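Side-chain contact in B-type flagellar hook-associated protein 2 (Pseudomonas aeruginosa, PDB 5FHY), which caps the tip of the growing flagellar filament, promoting polymerisation of flagellin there and keeping exported subunits from leaking away: residues I79-D82 with S83-T87. Sequence-based numbering, arbitrary orientation.
Sequences ITVD and SSNNT
With chi1 at 58°, N85 sets CG between its backbone N and carbonyl carbon, and a chi2 of 10° leaves OD1 almost eclipsing CA, which brings the amide against T80 and D82. N85 ND2 gives a nearly straight hydrogen bond to T80 O (3.1 Å, 167° at the hydrogen), the acceptor lying close to the amide plane, while N85 OD1 takes D82 N onto a lone pair at 2.8 Å. Asparagine suits this place because one short, flat group carries both a donor and an acceptor, so it can grip a backbone C=O and the N-H two residues on; the paired bonds also fix which way round the amide sits. A weak bond from N85 N to D82 O, 3.4 Å long, spans the turn from D82 to N85. D82 to T87 connect strand 74-81, an outer strand of its antiparallel sheet, to helix 88-98, within the flagellin hook IN motif of the cap protein. D82, with CG likewise set between its backbone N and carbonyl carbon, brings its carboxylate beside S84 N, which OD1 accepts at 2.8 Å, though the position of that oxygen is doubtful; aspartate is short enough to reach an N-H two residues on. On the buried side, V81 CG1 rests on N86 CB at 3.7 Å, the two side chains crossing at about a right angle; compact, branched valine also packs against M91 of the helix. N86 ND2 donates to F62 O, and T87 OG1, on a short side chain suited to an N-cap, accepts a weak hydrogen bond from G90 N at the start of helix 88-98.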
loop_
_atom_site.group_PDB
_atom_site.type_symbol
_atom_site.label_atom_id
_atom_site.label_comp_id
_atom_site.label_asym_id
_atom_site.label_seq_id
_atom_site.Cartn_x
_atom_site.Cartn_y
_atom_site.Cartn_z
ATOM N N ILE B 79 12.999 13.688 68.349
ATOM C CA ILE B 79 11.716 14.315 68.070
ATOM C C ILE B 79 11.009 14.696 69.360
ATOM O O ILE B 79 10.704 13.837 70.186
ATOM C CB ILE B 79 10.789 13.393 67.248
ATOM C CG1 ILE B 79 11.372 13.135 65.858
ATOM C CG2 ILE B 79 9.398 14.001 67.131
ATOM C CD1 ILE B 79 10.452 12.341 64.962
ATOM N N THR B 80 10.728 15.984 69.514
ATOM C CA THR B 80 9.993 16.464 70.672
ATOM C C THR B 80 8.507 16.473 70.358
ATOM O O THR B 80 8.073 17.067 69.372
ATOM C CB THR B 80 10.434 17.882 71.096
ATOM O OG1 THR B 80 11.806 17.859 71.506
ATOM C CG2 THR B 80 9.576 18.392 72.252
ATOM N N VAL B 81 7.730 15.797 71.195
ATOM C CA VAL B 81 6.296 15.725 70.991
ATOM C C VAL B 81 5.673 16.807 71.855
ATOM O O VAL B 81 5.832 16.805 73.073
ATOM C CB VAL B 81 5.713 14.350 71.367
ATOM C CG1 VAL B 81 4.208 14.326 71.117
ATOM C CG2 VAL B 81 6.407 13.249 70.588
ATOM N N ASP B 82 4.971 17.735 71.219
ATOM C CA ASP B 82 4.308 18.820 71.931
ATOM C C ASP B 82 2.866 18.946 71.463
ATOM O O ASP B 82 2.325 18.020 70.863
ATOM C CB ASP B 82 5.064 20.140 71.729
ATOM C CG ASP B 82 5.356 20.439 70.265
ATOM O OD1 ASP B 82 4.447 20.295 69.421
ATOM O OD2 ASP B 82 6.502 20.833 69.960
ATOM N N SER B 83 2.240 20.086 71.730
ATOM C CA SER B 83 0.835 20.248 71.375
ATOM C C SER B 83 0.642 20.688 69.931
ATOM O O SER B 83 -0.481 20.949 69.504
ATOM C CB SER B 83 0.158 21.249 72.314
ATOM O OG SER B 83 0.068 20.725 73.627
ATOM N N SER B 84 1.734 20.774 69.179
ATOM C CA SER B 84 1.646 21.071 67.754
ATOM C C SER B 84 1.704 19.813 66.889
ATOM O O SER B 84 1.474 19.880 65.682
ATOM C CB SER B 84 2.750 22.045 67.344
ATOM O OG SER B 84 4.031 21.503 67.604
ATOM N N ASN B 85 2.013 18.670 67.496
ATOM C CA ASN B 85 2.225 17.452 66.716
ATOM C C ASN B 85 1.849 16.149 67.425
ATOM O O ASN B 85 2.158 15.063 66.932
ATOM C CB ASN B 85 3.688 17.367 66.261
ATOM C CG ASN B 85 4.676 17.383 67.421
ATOM O OD1 ASN B 85 4.294 17.274 68.586
ATOM N ND2 ASN B 85 5.958 17.512 67.100
ATOM N N ASN B 86 1.190 16.244 68.575
ATOM C CA ASN B 86 0.886 15.040 69.345
ATOM C C ASN B 86 -0.335 14.281 68.824
ATOM O O ASN B 86 -1.181 13.837 69.597
ATOM C CB ASN B 86 0.694 15.386 70.825
ATOM C CG ASN B 86 -0.423 16.374 71.053
ATOM O OD1 ASN B 86 -0.808 17.107 70.146
ATOM N ND2 ASN B 86 -0.955 16.396 72.268
ATOM N N THR B 87 -0.405 14.122 67.508
ATOM C CA THR B 87 -1.368 13.231 66.882
ATOM C C THR B 87 -0.622 12.232 66.006
ATOM O O THR B 87 0.578 12.381 65.780
ATOM C CB THR B 87 -2.390 14.000 66.032
ATOM O OG1 THR B 87 -1.697 14.822 65.087
ATOM C CG2 THR B 87 -3.263 14.880 66.909
#